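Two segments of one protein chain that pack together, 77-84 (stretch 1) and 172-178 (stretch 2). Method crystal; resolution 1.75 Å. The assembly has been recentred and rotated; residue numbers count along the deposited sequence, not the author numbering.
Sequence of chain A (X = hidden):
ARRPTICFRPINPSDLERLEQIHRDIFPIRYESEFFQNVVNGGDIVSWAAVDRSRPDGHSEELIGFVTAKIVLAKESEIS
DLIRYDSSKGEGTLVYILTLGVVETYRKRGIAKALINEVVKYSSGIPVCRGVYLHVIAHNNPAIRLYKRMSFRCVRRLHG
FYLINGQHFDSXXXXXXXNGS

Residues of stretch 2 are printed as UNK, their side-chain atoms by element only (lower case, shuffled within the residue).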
ATOM      1  N   SER A  77      12.908  -4.992   9.586  1.00 50.92           N
ATOM      2  CA  SER A  77      11.528  -4.557   9.736  1.00 53.19           C
ATOM      3  C   SER A  77      11.136  -4.596  11.205  1.00 60.65           C
ATOM      4  O   SER A  77      11.729  -5.318  12.012  1.00 63.74           O
ATOM      5  CB  SER A  77      10.580  -5.450   8.932  1.00 55.08           C
ATOM      6  OG  SER A  77      10.477  -6.723   9.554  1.00 57.60           O
ATOM      7  N   GLU A  78      10.094  -3.836  11.542  1.00 53.76           N
ATOM      8  CA  GLU A  78       9.623  -3.848  12.918  1.00 54.16           C
ATOM      9  C   GLU A  78       8.889  -5.127  13.299  1.00 51.18           C
ATOM     10  O   GLU A  78       8.603  -5.313  14.485  1.00 56.28           O
ATOM     11  CB  GLU A  78       8.699  -2.658  13.157  1.00 59.41           C
ATOM     12  CG  GLU A  78       7.375  -2.785  12.450  1.00 57.38           C
ATOM     13  CD  GLU A  78       6.623  -1.469  12.393  1.00 60.43           C
ATOM     14  OE1 GLU A  78       7.081  -0.555  11.672  1.00 57.93           O
ATOM     15  OE2 GLU A  78       5.571  -1.359  13.062  1.00 57.01           O
ATOM     16  N   ILE A  79       8.572  -6.003  12.349  1.00 55.12           N
ATOM     17  CA  ILE A  79       7.877  -7.245  12.669  1.00 51.41           C
ATOM     18  C   ILE A  79       8.826  -8.433  12.608  1.00 49.06           C
ATOM     19  O   ILE A  79       8.383  -9.583  12.583  1.00 49.23           O
ATOM     20  CB  ILE A  79       6.664  -7.474  11.756  1.00 49.50           C
ATOM     21  CG1 ILE A  79       7.112  -7.590  10.303  1.00 51.81           C
ATOM     22  CG2 ILE A  79       5.642  -6.366  11.933  1.00 49.05           C
ATOM     23  CD1 ILE A  79       5.995  -7.894   9.358  1.00 46.74           C
ATOM     24  N   SER A  80      10.131  -8.173  12.621  1.00 55.96           N
ATOM     25  CA  SER A  80      11.093  -9.261  12.631  1.00 59.00           C
ATOM     26  C   SER A  80      10.871 -10.168  13.834  1.00 60.93           C
ATOM     27  O   SER A  80      11.177 -11.363  13.778  1.00 55.17           O
ATOM     28  CB  SER A  80      12.517  -8.708  12.625  1.00 61.96           C
ATOM     29  OG  SER A  80      13.451  -9.751  12.471  1.00 69.48           O
ATOM     30  N   ASP A  81      10.355  -9.611  14.934  1.00 57.11           N
ATOM     31  CA  ASP A  81      10.093 -10.411  16.124  1.00 63.19           C
ATOM     32  C   ASP A  81       8.989 -11.433  15.893  1.00 62.42           C
ATOM     33  O   ASP A  81       8.855 -12.373  16.684  1.00 67.38           O
ATOM     34  CB  ASP A  81       9.703  -9.523  17.305  1.00 62.31           C
ATOM     35  CG  ASP A  81       8.432  -8.722  17.043  1.00 68.23           C
ATOM     36  OD1 ASP A  81       8.348  -8.022  16.016  1.00 66.76           O
ATOM     37  OD2 ASP A  81       7.494  -8.819  17.864  1.00 71.29           O
ATOM     38  N   LEU A  82       8.196 -11.272  14.839  1.00 54.39           N
ATOM     39  CA  LEU A  82       7.060 -12.155  14.612  1.00 56.04           C
ATOM     40  C   LEU A  82       7.393 -13.323  13.697  1.00 59.44           C
ATOM     41  O   LEU A  82       6.554 -14.218  13.531  1.00 53.10           O
ATOM     42  CB  LEU A  82       5.906 -11.361  13.992  1.00 53.05           C
ATOM     43  CG  LEU A  82       5.360 -10.138  14.724  1.00 56.85           C
ATOM     44  CD1 LEU A  82       4.280  -9.520  13.871  1.00 49.57           C
ATOM     45  CD2 LEU A  82       4.824 -10.517  16.101  1.00 58.79           C
ATOM     46  N   ILE A  83       8.602 -13.346  13.124  1.00 54.98           N
ATOM     47  CA  ILE A  83       8.977 -14.276  12.062  1.00 53.71           C
ATOM     48  C   ILE A  83       9.823 -15.420  12.603  1.00 54.39           C
ATOM     49  O   ILE A  83      10.716 -15.208  13.434  1.00 61.11           O
ATOM     50  CB  ILE A  83       9.739 -13.528  10.949  1.00 56.10           C
ATOM     51  CG1 ILE A  83       8.810 -12.518  10.284  1.00 51.14           C
ATOM     52  CG2 ILE A  83      10.348 -14.492   9.939  1.00 52.01           C
ATOM     53  CD1 ILE A  83       9.474 -11.623   9.226  1.00 55.23           C
ATOM     54  N   ARG A  84       9.510 -16.638  12.179  1.00 53.65           N
ATOM     55  CA  ARG A  84      10.350 -17.791  12.480  1.00 60.84           C
ATOM     56  C   ARG A  84      11.364 -17.866  11.353  1.00 66.24           C
ATOM     57  O   ARG A  84      10.987 -18.101  10.201  1.00 64.13           O
ATOM     58  CB  ARG A  84       9.534 -19.077  12.587  1.00 62.31           C
ATOM     59  CG  ARG A  84       8.782 -19.241  13.908  1.00 72.99           C
ATOM     60  CD  ARG A  84       8.540 -20.709  14.237  1.00 91.40           C
ATOM     61  NE  ARG A  84       7.633 -21.352  13.292  1.00 99.52           N
ATOM     62  CZ  ARG A  84       8.026 -22.041  12.227  1.00100.48           C
ATOM     63  NH1 ARG A  84       9.315 -22.175  11.961  1.00101.47           N
ATOM     64  NH2 ARG A  84       7.128 -22.592  11.422  1.00103.60           N
ATOM     65  N   UNK A 172      -2.589   1.008  13.730  1.00 40.33           N
ATOM     66  CA  UNK A 172      -2.570  -0.438  13.903  1.00 35.51           C
ATOM     67  C   UNK A 172      -1.594  -1.050  12.912  1.00 41.79           C
ATOM     68  O   UNK A 172      -1.604  -0.701  11.728  1.00 41.76           O
ATOM     69  c   UNK A 172      -5.631  -0.959  17.071  1.00 38.89           C
ATOM     70  c   UNK A 172      -6.849  -0.391  16.744  1.00 41.76           C
ATOM     71  c   UNK A 172      -3.944  -1.074  13.686  1.00 34.86           C
ATOM     72  o   UNK A 172      -7.777  -0.174  17.721  1.00 40.87           O
ATOM     73  c   UNK A 172      -6.184  -0.257  14.460  1.00 41.06           C
ATOM     74  c   UNK A 172      -7.140  -0.062  15.449  1.00 37.71           C
ATOM     75  c   UNK A 172      -4.691  -1.165  16.076  1.00 36.99           C
ATOM     76  c   UNK A 172      -4.944  -0.807  14.763  1.00 39.16           C
ATOM     77  N   UNK A 173      -0.762  -1.967  13.398  1.00 40.29           N
ATOM     78  CA  UNK A 173       0.084  -2.779  12.528  1.00 39.73           C
ATOM     79  C   UNK A 173      -0.725  -3.955  11.982  1.00 37.52           C
ATOM     80  O   UNK A 173      -1.359  -4.673  12.753  1.00 44.87           O
ATOM     81  c   UNK A 173       2.798  -3.893  11.418  1.00 43.26           C
ATOM     82  c   UNK A 173       2.076  -4.438  12.642  1.00 44.04           C
ATOM     83  c   UNK A 173       3.053  -5.115  13.614  1.00 54.20           C
ATOM     84  c   UNK A 173       1.279  -3.307  13.313  1.00 44.88           C
ATOM     85  N   UNK A 174      -0.740  -4.132  10.654  1.00 37.37           N
ATOM     86  CA  UNK A 174      -1.428  -5.260  10.022  1.00 42.60           C
ATOM     87  C   UNK A 174      -0.410  -6.072   9.245  1.00 37.91           C
ATOM     88  O   UNK A 174       0.453  -5.503   8.593  1.00 40.98           O
ATOM     89  c   UNK A 174      -4.199  -3.325  10.187  1.00 43.16           C
ATOM     90  c   UNK A 174      -4.826  -5.591   9.756  1.00 41.83           C
ATOM     91  c   UNK A 174      -6.368  -4.084  10.827  1.00 42.32           C
ATOM     92  c   UNK A 174      -3.877  -4.587   9.694  1.00 38.12           C
ATOM     93  c   UNK A 174      -5.427  -3.081  10.755  1.00 42.70           C
ATOM     94  c   UNK A 174      -2.546  -4.836   9.050  1.00 40.02           C
ATOM     95  c   UNK A 174      -6.083  -5.348  10.338  1.00 44.72           C
ATOM     96  N   UNK A 175      -0.491  -7.407   9.328  1.00 40.16           N
ATOM     97  CA  UNK A 175       0.460  -8.274   8.638  1.00 39.55           C
ATOM     98  C   UNK A 175      -0.291  -9.377   7.907  1.00 42.35           C
ATOM     99  O   UNK A 175      -1.341  -9.842   8.364  1.00 45.41           O
ATOM    100  c   UNK A 175       2.249  -7.795  10.345  1.00 49.21           C
ATOM    101  c   UNK A 175       0.863  -9.868  10.552  1.00 41.60           C
ATOM    102  c   UNK A 175       1.514  -8.885   9.592  1.00 44.37           C
ATOM    103  N   UNK A 176       0.194  -9.723   6.716  1.00 43.85           N
ATOM    104  CA  UNK A 176      -0.223 -10.934   6.014  1.00 42.87           C
ATOM    105  C   UNK A 176       1.025 -11.750   5.691  1.00 40.34           C
ATOM    106  O   UNK A 176       1.779 -11.401   4.775  1.00 45.59           O
ATOM    107  c   UNK A 176      -1.318 -13.543   2.337  1.00 61.52           C
ATOM    108  c   UNK A 176      -0.841 -12.409   2.973  1.00 56.09           C
ATOM    109  c   UNK A 176      -1.516 -11.850   4.036  1.00 43.91           C
ATOM    110  c   UNK A 176      -0.988 -10.616   4.731  1.00 46.53           C
ATOM    111  c   UNK A 176      -2.694 -12.453   4.455  1.00 52.95           C
ATOM    112  c   UNK A 176      -2.486 -14.124   2.767  1.00 63.31           C
ATOM    113  c   UNK A 176      -3.181 -13.587   3.828  1.00 60.78           C
ATOM    114  o   UNK A 176      -2.954 -15.253   2.133  1.00 66.72           O
ATOM    115  N   UNK A 177       1.211 -12.866   6.392  1.00 41.98           N
ATOM    116  CA  UNK A 177       2.355 -13.737   6.135  1.00 46.36           C
ATOM    117  C   UNK A 177       1.969 -14.810   5.125  1.00 50.48           C
ATOM    118  O   UNK A 177       0.904 -15.425   5.233  1.00 56.69           O
ATOM    119  c   UNK A 177       4.972 -13.105   7.981  1.00 56.23           C
ATOM    120  c   UNK A 177       3.653 -13.435   8.298  1.00 47.31           C
ATOM    121  c   UNK A 177       2.883 -14.378   7.419  1.00 47.85           C
ATOM    122  c   UNK A 177       5.710 -12.235   8.774  1.00 57.50           C
ATOM    123  c   UNK A 177       3.833 -12.035  10.262  1.00 46.96           C
ATOM    124  c   UNK A 177       3.102 -12.922   9.458  1.00 46.16           C
ATOM    125  c   UNK A 177       5.148 -11.694   9.914  1.00 51.66           C
ATOM    126  N   UNK A 178       2.865 -15.056   4.166  1.00 52.89           N
ATOM    127  CA  UNK A 178       2.599 -16.053   3.136  1.00 79.94           C
ATOM    128  C   UNK A 178       2.545 -17.444   3.742  1.00 91.09           C
ATOM    129  O   UNK A 178       1.759 -18.293   3.306  1.00 98.01           O
ATOM    130  c   UNK A 178       3.629 -14.639   1.304  1.00 86.75           C
ATOM    131  c   UNK A 178       2.249 -14.220   0.812  1.00 82.71           C
ATOM    132  c   UNK A 178       3.473 -17.137   1.051  1.00 79.14           C
ATOM    133  c   UNK A 178       3.662 -15.984   2.026  1.00 83.59           C
TER

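Position 172 carries one carbon followed by a ring of six carbons, and the ring bears a single oxygen. None of these atoms reaches stretch 1, so the strand passes this point without a partner across the interface. A six-carbon ring with one oxygen makes this Tyr172.

Position 173 has four carbons, forked at the second, and its CA-to-CB bond points toward stretch 1. One of its terminal carbons lies 3.3 Å from CG2 of Ile79, the other 4.1 Å from OE2 of Glu78. Four carbons with the fork one step out from CB can only be leucine: Leu173, with chi1 t and chi2 p. The atom close to Ile79 CG2 is Leu173 CD2, and the one close to Glu78 OE2 is Leu173 CD1. That carboxylate oxygen is hydrogen-bonded elsewhere in the structure, so it asks nothing of the leucine.

At position 174 there is one carbon and then a plain six-carbon ring. The CA-to-CB bond points away, and the side chain makes no contact with stretch 1. A ring without oxygen identifies Phe174, buried although it takes no part in this contact.

Position 175 returns to the near side with just three carbons, one carrying the other two. One of the pair is 3.9 Å from CD1 of Ile79 and 4.4 Å from CD1 of Leu82. A fork directly at CB with nothing beyond it means Val175, and the touching atom is Val175 CG1. This short side chain sits where the CA atoms of Val175 and Ile79 are 8.5 Å apart.

Position 176 repeats the pattern of 172, one carbon and a six-carbon ring bearing an oxygen, again beyond reach of stretch 1. It is Tyr176, with chi1 t.

Position 177 holds one carbon and a six-carbon ring without oxygen, and its CA-to-CB bond points toward stretch 1. Its ring meets three side chains there, those of Ile79, Leu82 and Ile83. This is Phe177: CZ lies 3.9 Å from Ile79 CD1 and 4.2 Å from Leu82 CB, while CE1 approaches Ile83 CG1 to 3.5 Å. All three approach the ring obliquely.

Position 178 has four carbons forked at the first, one arm two carbons long. That is Ile178, just past the strand and out of reach of stretch 1.

The rule is alternation. Residues 173, 175 and 177 present a leucine, a valine and a phenylalanine to stretch 1, and the residues between them make no contact with it. Stretch 1 answers with a compact turn, a type I beta turn from Ser77 to Ser80 that runs into a short 3-10 segment, with Leu82 N hydrogen-bonded to Ile79 O at 2.8 Å. Ile79 is the hub, touching all three strand side chains, while Leu82 and Ile83 extend the contact around Phe177. No hydrogen bond crosses the interface; apolar packing does the work, burying 291 Å² in total.

Stretch 2 (172-178) YLFVYFI
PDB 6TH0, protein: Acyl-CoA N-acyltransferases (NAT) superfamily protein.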